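Local atomic coordinates of peptidase S9 prolyl oligopeptidase catalytic domain-containing protein (Pyrococcus horikoshii, PDB entry 4HXF), a protein that probably cleaves peptides as a serine protease of the prolyl oligopeptidase family, joining a beta-propeller to an alpha/beta hydrolase domain in a self-compartmentalizing hexamer. Residues 28-33 against 41-46; 59-64 against 73-78; 12-17 against 320-325. All blocks are in the same frame, centred on the assembly; numbering follows the deposited sequence. Where two conformers were deposited one is given.

Contact 1. Residues 28-33 against 41-46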
loop_
_atom_site.group_PDB
_atom_site.type_symbol
_atom_site.label_atom_id
_atom_site.label_comp_id
_atom_site.label_asym_id
_atom_site.label_seq_id
_atom_site.Cartn_x
_atom_site.Cartn_y
_atom_site.Cartn_z
ATOM N N ALA A 28 22.410 -5.826 -33.484
ATOM C CA ALA A 28 21.790 -5.647 -32.169
ATOM C C ALA A 28 22.345 -6.720 -31.275
ATOM O O ALA A 28 22.752 -7.799 -31.720
ATOM C CB ALA A 28 20.269 -5.746 -32.198
ATOM N N TYR A 29 22.405 -6.399 -29.978
ATOM C CA TYR A 29 22.852 -7.369 -28.987
ATOM C C TYR A 29 22.380 -6.933 -27.635
ATOM O O TYR A 29 21.863 -5.776 -27.485
ATOM C CB TYR A 29 24.408 -7.563 -29.034
ATOM C CG TYR A 29 25.238 -6.323 -28.861
ATOM C CD1 TYR A 29 25.575 -5.571 -29.954
ATOM C CD2 TYR A 29 25.542 -5.832 -27.595
ATOM C CE1 TYR A 29 26.279 -4.380 -29.811
ATOM C CE2 TYR A 29 26.307 -4.679 -27.460
ATOM C CZ TYR A 29 26.642 -3.937 -28.566
ATOM O OH TYR A 29 27.363 -2.776 -28.509
ATOM N N VAL A 30 22.528 -7.745 -26.588
ATOM C CA VAL A 30 22.064 -7.464 -25.240
ATOM C C VAL A 30 23.287 -7.234 -24.347
ATOM O O VAL A 30 24.233 -8.015 -24.415
ATOM C CB VAL A 30 21.202 -8.588 -24.569
ATOM C CG1 VAL A 30 20.751 -8.205 -23.216
ATOM C CG2 VAL A 30 20.034 -8.880 -25.556
ATOM N N LEU A 31 23.256 -6.125 -23.668
ATOM C CA LEU A 31 24.285 -5.739 -22.646
ATOM C C LEU A 31 23.648 -6.014 -21.271
ATOM O O LEU A 31 22.574 -5.442 -20.959
ATOM C CB LEU A 31 24.601 -4.263 -22.784
ATOM C CG LEU A 31 25.389 -3.634 -21.626
ATOM C CD1 LEU A 31 26.780 -4.248 -21.510
ATOM C CD2 LEU A 31 25.535 -2.118 -21.900
ATOM N N THR A 32 24.273 -6.902 -20.505
ATOM C CA THR A 32 23.819 -7.301 -19.179
ATOM C C THR A 32 24.792 -6.879 -18.113
ATOM O O THR A 32 25.976 -7.052 -18.310
ATOM C CB THR A 32 23.559 -8.813 -19.063
ATOM O OG1 THR A 32 22.564 -9.153 -20.092
ATOM C CG2 THR A 32 23.104 -9.263 -17.633
ATOM N N LYS A 33 24.250 -6.339 -17.026
ATOM C CA LYS A 33 24.982 -5.973 -15.853
ATOM C C LYS A 33 24.439 -6.663 -14.632
ATOM O O LYS A 33 23.221 -6.695 -14.500
ATOM C CB LYS A 33 24.924 -4.477 -15.640
ATOM C CG LYS A 33 25.677 -3.721 -16.757
ATOM C CD LYS A 33 27.206 -3.959 -16.892
ATOM C CE LYS A 33 28.016 -3.751 -15.673
ATOM N NZ LYS A 33 27.950 -2.422 -15.252
ATOM N N TYR A 41 19.873 -8.616 -12.399
ATOM C CA TYR A 41 20.509 -8.454 -13.675
ATOM C C TYR A 41 19.747 -7.364 -14.460
ATOM O O TYR A 41 18.510 -7.348 -14.446
ATOM C CB TYR A 41 20.520 -9.711 -14.459
ATOM C CG TYR A 41 21.483 -10.721 -13.827
ATOM C CD1 TYR A 41 21.001 -11.724 -13.017
ATOM C CD2 TYR A 41 22.826 -10.585 -14.012
ATOM C CE1 TYR A 41 21.891 -12.630 -12.426
ATOM C CE2 TYR A 41 23.719 -11.473 -13.473
ATOM C CZ TYR A 41 23.226 -12.476 -12.630
ATOM O OH TYR A 41 24.077 -13.450 -12.102
ATOM N N GLU A 42 20.460 -6.469 -15.063
ATOM C CA GLU A 42 19.887 -5.410 -15.922
ATOM C C GLU A 42 20.260 -5.726 -17.325
ATOM O O GLU A 42 21.399 -6.099 -17.619
ATOM C CB GLU A 42 20.499 -4.083 -15.502
ATOM C CG GLU A 42 20.178 -3.653 -14.091
ATOM C CD GLU A 42 20.928 -2.419 -13.607
ATOM O OE1 GLU A 42 21.902 -2.060 -14.254
ATOM O OE2 GLU A 42 20.619 -1.902 -12.502
ATOM N N ASN A 43 19.272 -5.631 -18.241
ATOM C CA ASN A 43 19.417 -5.933 -19.613
ATOM C C ASN A 43 19.046 -4.697 -20.469
ATOM O O ASN A 43 18.031 -4.046 -20.212
ATOM C CB ASN A 43 18.530 -7.074 -20.113
ATOM C CG ASN A 43 18.779 -8.353 -19.394
ATOM O OD1 ASN A 43 17.849 -8.903 -18.754
ATOM N ND2 ASN A 43 19.915 -8.819 -19.482
ATOM N N THR A 44 19.948 -4.376 -21.380
ATOM C CA THR A 44 19.817 -3.288 -22.381
ATOM C C THR A 44 20.118 -3.774 -23.737
ATOM O O THR A 44 21.166 -4.375 -23.974
ATOM C CB THR A 44 20.745 -2.081 -22.025
ATOM O OG1 THR A 44 20.553 -1.681 -20.645
ATOM C CG2 THR A 44 20.487 -0.823 -22.959
ATOM N N ILE A 45 19.193 -3.560 -24.672
ATOM C CA ILE A 45 19.525 -3.871 -26.055
ATOM C C ILE A 45 20.276 -2.705 -26.651
ATOM O O ILE A 45 19.871 -1.522 -26.512
ATOM C CB ILE A 45 18.226 -4.181 -26.889
ATOM C CG1 ILE A 45 17.562 -5.455 -26.402
ATOM C CG2 ILE A 45 18.533 -4.212 -28.367
ATOM C CD1 ILE A 45 16.089 -5.618 -26.918
ATOM N N VAL A 46 21.373 -2.997 -27.340
ATOM C CA VAL A 46 22.175 -1.996 -28.024
ATOM C C VAL A 46 22.065 -2.270 -29.501
ATOM O O VAL A 46 22.170 -3.422 -29.944
ATOM C CB VAL A 46 23.660 -2.051 -27.559
ATOM C CG1 VAL A 46 24.477 -0.934 -28.286
ATOM C CG2 VAL A 46 23.708 -1.953 -26.018
HETATM O O HOH W 1 22.009 -3.335 -18.843
#
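Tyr29 with Val46, Leu31 with Thr44 and Lys33 with Glu42 are the hydrogen-bonded pairs of an antiparallel hairpin, the two middle strands of the first four-stranded propeller sheet. Of its six backbone bonds, Leu31 N to Thr44 O is short at 2.7 Å and almost straight (175°). Tyr29 CG stands between the backbone N and the carbonyl carbon (chi1 56°), which lays the ring alongside Val46. The valine CB sits over one ring face, displaced toward the rim, 3.7 Å from Tyr29 CZ. Val46 CG1 reaches Tyr29 OH at 3.4 Å, while Val46 CG2 turns back to Leu31 CB at 4.1 Å. The phenol hydroxyl is hydrogen-bonded to Glu48 and Tyr338; an alanine in place of Tyr29 would probably open a gap beside Val46 and leave Glu48 and Tyr338 without this hydrogen-bond partner. On the same face a water donates to Leu31 O (3.0 Å) and to Thr44 OG1 (2.8 Å), the latter also bonded to Glu59. Glu42 binds magnesium in a structure of this protein, though no metal is assigned to it in this chain; its OE2 is hydrogen-bonded to Asn35, whereas Lys33 curls away to a salt bridge with Glu163 of the second subunit. The other face carries Val30, Thr32, Asn43 and Ile45. There Asn43 ND2 lies 2.7 Å from Thr32 OG1, a weak bond because it is sharply bent (118°). Strand 16-23 flanks 26-35, strand 54-59 flanks 40-49, and Pro64 of strand 62-66 packs on Ala28, Val30 and Ile45.

Contact 2. Residues 59-64 against 73-78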
loop_
_atom_site.group_PDB
_atom_site.type_symbol
_atom_site.label_atom_id
_atom_site.label_comp_id
_atom_site.label_asym_id
_atom_site.label_seq_id
_atom_site.Cartn_x
_atom_site.Cartn_y
_atom_site.Cartn_z
ATOM N N GLU A 59 16.010 0.113 -23.478
ATOM C CA GLU A 59 16.304 -0.152 -22.081
ATOM C C GLU A 59 15.348 -1.168 -21.429
ATOM O O GLU A 59 14.198 -1.304 -21.854
ATOM C CB GLU A 59 16.381 1.209 -21.410
ATOM C CG GLU A 59 16.790 1.200 -19.994
ATOM C CD GLU A 59 18.139 0.609 -19.682
ATOM O OE1 GLU A 59 18.917 1.334 -19.040
ATOM O OE2 GLU A 59 18.373 -0.557 -20.030
ATOM N N ASP A 60 15.866 -1.929 -20.464
ATOM C CA ASP A 60 15.163 -3.006 -19.725
ATOM C C ASP A 60 14.443 -3.995 -20.661
ATOM O O ASP A 60 13.175 -4.162 -20.657
ATOM C CB ASP A 60 14.246 -2.380 -18.728
ATOM C CG ASP A 60 15.010 -1.662 -17.705
ATOM O OD1 ASP A 60 15.995 -2.262 -17.215
ATOM O OD2 ASP A 60 14.632 -0.540 -17.353
ATOM N N ALA A 61 15.223 -4.581 -21.576
ATOM C CA ALA A 61 14.733 -5.400 -22.681
ATOM C C ALA A 61 15.728 -6.411 -23.073
ATOM O O ALA A 61 16.958 -6.223 -22.847
ATOM C CB ALA A 61 14.396 -4.508 -23.935
ATOM N N SER A 62 15.273 -7.483 -23.698
ATOM C CA SER A 62 16.102 -8.488 -24.262
ATOM C C SER A 62 15.401 -9.170 -25.422
ATOM O O SER A 62 14.349 -8.704 -25.843
ATOM C CB SER A 62 16.478 -9.455 -23.129
ATOM O OG SER A 62 15.411 -10.240 -22.673
ATOM N N MET A 63 16.000 -10.258 -25.910
ATOM C CA MET A 63 15.497 -10.981 -27.060
ATOM C C MET A 63 15.288 -10.083 -28.253
ATOM O O MET A 63 14.208 -10.144 -28.897
ATOM C CB MET A 63 14.220 -11.720 -26.649
ATOM C CG MET A 63 14.444 -12.747 -25.496
ATOM S SD MET A 63 13.031 -13.904 -25.382
ATOM C CE MET A 63 12.764 -14.229 -27.096
ATOM N N PRO A 64 16.324 -9.313 -28.703
ATOM C CA PRO A 64 16.176 -8.513 -29.903
ATOM C C PRO A 64 16.002 -9.398 -31.149
ATOM O O PRO A 64 16.742 -10.361 -31.370
ATOM C CB PRO A 64 17.514 -7.756 -30.020
ATOM C CG PRO A 64 18.521 -8.664 -29.297
ATOM C CD PRO A 64 17.707 -9.248 -28.187
ATOM N N ILE A 73 12.255 -3.853 -35.033
ATOM C CA ILE A 73 12.815 -4.788 -34.075
ATOM C C ILE A 73 11.743 -5.159 -33.066
ATOM O O ILE A 73 11.052 -4.276 -32.459
ATOM C CB ILE A 73 14.090 -4.238 -33.423
ATOM C CG1 ILE A 73 14.736 -5.209 -32.505
ATOM C CG2 ILE A 73 13.825 -2.896 -32.731
ATOM C CD1 ILE A 73 16.217 -4.738 -32.232
ATOM N N ALA A 74 11.580 -6.487 -32.890
ATOM C CA ALA A 74 10.770 -7.030 -31.826
ATOM C C ALA A 74 11.684 -7.310 -30.645
ATOM O O ALA A 74 12.862 -7.609 -30.811
ATOM C CB ALA A 74 10.026 -8.292 -32.246
ATOM N N PHE A 75 11.104 -7.225 -29.477
ATOM C CA PHE A 75 11.783 -7.552 -28.248
ATOM C C PHE A 75 10.904 -7.874 -27.143
ATOM O O PHE A 75 9.699 -7.615 -27.248
ATOM C CB PHE A 75 12.750 -6.390 -27.856
ATOM C CG PHE A 75 12.090 -5.069 -27.539
ATOM C CD1 PHE A 75 11.816 -4.158 -28.534
ATOM C CD2 PHE A 75 11.711 -4.739 -26.238
ATOM C CE1 PHE A 75 11.200 -2.938 -28.227
ATOM C CE2 PHE A 75 11.091 -3.562 -25.954
ATOM C CZ PHE A 75 10.847 -2.636 -26.924
ATOM N N MET A 76 11.462 -8.430 -26.051
ATOM C CA MET A 76 10.730 -8.736 -24.852
ATOM C C MET A 76 11.124 -7.866 -23.682
ATOM O O MET A 76 12.339 -7.554 -23.510
ATOM C CB MET A 76 10.966 -10.227 -24.483
ATOM C CG MET A 76 10.644 -11.187 -25.618
ATOM S SD MET A 76 9.072 -11.996 -25.335
ATOM C CE MET A 76 9.009 -12.392 -23.609
ATOM N N ARG A 77 10.148 -7.596 -22.812
ATOM C CA ARG A 77 10.377 -7.011 -21.506
ATOM C C ARG A 77 9.656 -7.914 -20.476
ATOM O O ARG A 77 8.691 -8.562 -20.814
ATOM C CB ARG A 77 9.814 -5.620 -21.369
ATOM C CG ARG A 77 10.405 -4.548 -22.205
ATOM C CD ARG A 77 10.251 -3.136 -21.536
ATOM N NE ARG A 77 11.224 -2.237 -22.110
ATOM C CZ ARG A 77 11.001 -1.353 -23.068
ATOM N NH1 ARG A 77 9.767 -1.168 -23.599
ATOM N NH2 ARG A 77 11.953 -0.610 -23.475
ATOM N N PHE A 78 10.067 -7.863 -19.221
ATOM C CA PHE A 78 9.652 -8.897 -18.211
ATOM C C PHE A 78 9.347 -8.160 -16.929
ATOM O O PHE A 78 8.914 -7.015 -17.026
ATOM C CB PHE A 78 10.764 -9.930 -17.959
ATOM C CG PHE A 78 11.138 -10.818 -19.186
ATOM C CD1 PHE A 78 12.186 -10.469 -20.066
ATOM C CD2 PHE A 78 10.477 -12.039 -19.433
ATOM C CE1 PHE A 78 12.519 -11.294 -21.130
ATOM C CE2 PHE A 78 10.819 -12.866 -20.508
ATOM C CZ PHE A 78 11.834 -12.480 -21.367
HETATM O O HOH W 2 12.503 -6.411 -19.074
#
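Glu59 O is gripped side-on by the guanidinium of Arg77: NE and NH2 both donate to it, NH2 at 2.9 Å, and the oxygen lies practically in the guanidinium plane. The Glu59 carboxylate is bonded to Thr44 and to the backbone N of Lys99 of the second subunit. Asp60 N donates back to Glu59 OE2, while Asp60 O takes a weak bond from Arg77 NE and a water that links it to Phe78 N. Ala61 then presses CB on Phe75 CD2 at 3.5 Å; Phe75 CE2 in turn lies over the centre of the Arg77 guanidinium, so bonds at the edge and a ring atom over the face probably hold the guanidinium in its rotation. At Ser62 the strands pair, Ser62 N to Met76 O and Met76 N to Ser62 O each 2.9 Å. Ser62 OG, set between its backbone N and carbonyl carbon (chi1 70°), meets the edge of the Phe78 ring, 3.4 Å from CE1. Met63 has a left-handed backbone (phi 53°), and the register slips by one residue beyond it; its SD runs beside Met76, 3.6 Å from CG. Pro64 CB closes on Ile73 CD1 at 4.0 Å. This hairpin starts the second propeller sheet: strand 86-91 flanks 72-77 and offers Trp88 to Arg77 and Phe75, Ile58 of strand 54-59 packs on Phe75, and Ile109 of strand 106-111 touches both methionines.

Contact 3. Residues 12-17 against 320-325; sequences TKFAYL and TRPAEL
Leu17 holds CG anti to its carbonyl carbon (chi1 -55°), and the extended chi2 of -176° carries CD1 over the backbone that leads from Ala323 to Leu325. That methyl lies 3.9 Å from Ala323 O and 4.0 Å from Glu324 CA. Phe14, with CG likewise anti to the carbonyl carbon (chi1 -47°), reaches Pro322 at about a right angle, its CD1 4.2 Å from Pro322 CG. Phe343 of helix 340-343 packs against both of these residues. Between the two patches one water gathers three backbone groups: it donates to Ala15 O (2.9 Å) and to Ala323 O (2.7 Å), and accepts from Leu17 N (3.0 Å). Glu324 OE1 takes a 3.0 Å salt bridge from Arg321 NH1, and its carboxylate is also bonded to Thr336 and to the backbone of Tyr338 and Asn339. The contact joins the first and last four-stranded sheets of the propeller. One apolar side-chain pair, a leucine methyl against the opposite backbone, and a shared water, with no direct backbone pairing between the segments, are consistent with a ring closed here without a strand shared by the first and last blades, as in prolyl oligopeptidase.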
loop_
_atom_site.group_PDB
_atom_site.type_symbol
_atom_site.label_atom_id
_atom_site.label_comp_id
_atom_site.label_asym_id
_atom_site.label_seq_id
_atom_site.Cartn_x
_atom_site.Cartn_y
_atom_site.Cartn_z
ATOM N N THR A 12 30.921 -8.316 -10.923
ATOM C CA THR A 12 29.891 -7.317 -11.132
ATOM C C THR A 12 30.340 -6.149 -11.955
ATOM O O THR A 12 29.534 -5.357 -12.326
ATOM C CB THR A 12 29.262 -6.812 -9.827
ATOM O OG1 THR A 12 30.158 -5.991 -9.085
ATOM C CG2 THR A 12 28.687 -8.023 -8.958
ATOM N N LYS A 13 31.640 -5.975 -12.122
ATOM C CA LYS A 13 32.215 -4.798 -12.788
ATOM C C LYS A 13 32.237 -5.086 -14.301
ATOM O O LYS A 13 32.537 -4.167 -15.080
ATOM C CB LYS A 13 33.602 -4.519 -12.230
ATOM C CG LYS A 13 33.493 -4.144 -10.743
ATOM C CD LYS A 13 34.793 -3.666 -10.092
ATOM N N PHE A 14 32.009 -6.319 -14.759
ATOM C CA PHE A 14 32.100 -6.606 -16.195
ATOM C C PHE A 14 30.796 -6.372 -16.942
ATOM O O PHE A 14 29.694 -6.616 -16.440
ATOM C CB PHE A 14 32.599 -8.032 -16.507
ATOM C CG PHE A 14 33.818 -8.425 -15.713
ATOM C CD1 PHE A 14 34.010 -9.711 -15.278
ATOM C CD2 PHE A 14 34.842 -7.519 -15.476
ATOM C CE1 PHE A 14 35.152 -10.100 -14.514
ATOM C CE2 PHE A 14 35.969 -7.902 -14.686
ATOM C CZ PHE A 14 36.120 -9.207 -14.227
ATOM N N ALA A 15 30.928 -6.051 -18.221
ATOM C CA ALA A 15 29.764 -5.995 -19.134
ATOM C C ALA A 15 29.644 -7.297 -19.782
ATOM O O ALA A 15 30.653 -7.776 -20.319
ATOM C CB ALA A 15 29.966 -4.857 -20.207
ATOM N N TYR A 16 28.408 -7.883 -19.815
ATOM C CA TYR A 16 28.224 -9.201 -20.350
ATOM C C TYR A 16 27.344 -9.055 -21.628
ATOM O O TYR A 16 26.231 -8.549 -21.585
ATOM C CB TYR A 16 27.595 -10.120 -19.409
ATOM C CG TYR A 16 28.396 -10.343 -18.188
ATOM C CD1 TYR A 16 28.185 -9.628 -17.020
ATOM C CD2 TYR A 16 29.436 -11.288 -18.190
ATOM C CE1 TYR A 16 29.009 -9.853 -15.935
ATOM C CE2 TYR A 16 30.240 -11.444 -17.065
ATOM C CZ TYR A 16 30.025 -10.742 -15.963
ATOM O OH TYR A 16 30.848 -10.966 -14.844
ATOM N N LEU A 17 27.887 -9.488 -22.733
ATOM C CA LEU A 17 27.193 -9.383 -24.001
ATOM C C LEU A 17 26.623 -10.735 -24.453
ATOM O O LEU A 17 27.280 -11.812 -24.323
ATOM C CB LEU A 17 28.090 -8.893 -25.128
ATOM C CG LEU A 17 28.855 -7.577 -24.966
ATOM C CD1 LEU A 17 29.599 -7.253 -26.249
ATOM C CD2 LEU A 17 27.914 -6.474 -24.442
ATOM N N THR A 320 41.125 -14.750 -20.969
ATOM C CA THR A 320 41.331 -13.586 -20.098
ATOM C C THR A 320 40.346 -12.426 -20.331
ATOM O O THR A 320 40.509 -11.399 -19.705
ATOM C CB THR A 320 42.774 -13.050 -20.231
ATOM O OG1 THR A 320 43.040 -12.609 -21.590
ATOM C CG2 THR A 320 43.776 -14.083 -19.791
ATOM N N ARG A 321 39.366 -12.549 -21.209
ATOM C CA ARG A 321 38.368 -11.485 -21.486
ATOM C C ARG A 321 36.985 -12.084 -21.734
ATOM O O ARG A 321 36.836 -12.954 -22.588
ATOM C CB ARG A 321 38.699 -10.682 -22.779
ATOM C CG ARG A 321 39.866 -9.675 -22.551
ATOM C CD ARG A 321 39.426 -8.549 -21.605
ATOM N NE ARG A 321 38.441 -7.644 -22.252
ATOM C CZ ARG A 321 38.722 -6.532 -22.960
ATOM N NH1 ARG A 321 37.748 -5.844 -23.613
ATOM N NH2 ARG A 321 39.993 -6.119 -23.025
ATOM N N PRO A 322 35.997 -11.558 -21.063
ATOM C CA PRO A 322 34.617 -11.825 -21.489
ATOM C C PRO A 322 34.407 -11.412 -22.899
ATOM O O PRO A 322 35.139 -10.591 -23.471
ATOM C CB PRO A 322 33.759 -10.968 -20.537
ATOM C CG PRO A 322 34.645 -10.753 -19.285
ATOM C CD PRO A 322 36.054 -10.669 -19.862
ATOM N N ALA A 323 33.307 -11.909 -23.463
ATOM C CA ALA A 323 32.973 -11.697 -24.864
ATOM C C ALA A 323 32.937 -10.228 -25.230
ATOM O O ALA A 323 32.426 -9.374 -24.512
ATOM C CB ALA A 323 31.577 -12.307 -25.233
ATOM N N GLU A 324 33.443 -9.969 -26.419
ATOM C CA GLU A 324 33.245 -8.713 -27.113
ATOM C C GLU A 324 32.749 -9.047 -28.507
ATOM O O GLU A 324 32.934 -10.140 -29.011
ATOM C CB GLU A 324 34.545 -7.842 -27.199
ATOM C CG GLU A 324 35.150 -7.398 -25.885
ATOM C CD GLU A 324 34.413 -6.288 -25.144
ATOM O OE1 GLU A 324 34.770 -6.059 -23.964
ATOM O OE2 GLU A 324 33.502 -5.605 -25.730
ATOM N N LEU A 325 32.255 -8.045 -29.231
ATOM C CA LEU A 325 31.691 -8.237 -30.574
ATOM C C LEU A 325 32.713 -7.892 -31.609
ATOM O O LEU A 325 33.537 -6.934 -31.463
ATOM C CB LEU A 325 30.434 -7.370 -30.810
ATOM C CG LEU A 325 29.513 -7.653 -32.016
ATOM C CD1 LEU A 325 28.786 -9.005 -31.865
ATOM C CD2 LEU A 325 28.563 -6.417 -32.116
HETATM O O HOH W 3 30.846 -9.777 -22.392
#

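In the fold
All three contacts lie in the beta-propeller, on the same side of the chain's centre. Contact 1 and contact 2 follow each other along the chain, and both are nested within the long loop closed by contact 3. The centres of contacts 1 and 2 are about 9 Å apart, and they meet where strand 54-59 passes into strand 62-66, joining the first sheet to the second. Contact 3 lies about 12 Å from contact 1, centre to centre; strands 16-23 and 26-35 are neighbours in the first sheet. The centres of contacts 2 and 3 are about 20 Å apart and their nearest atoms about 10 Å. The first sheet thus faces its successor and the last sheet, while all three contacts reach the second subunit of the hexamer.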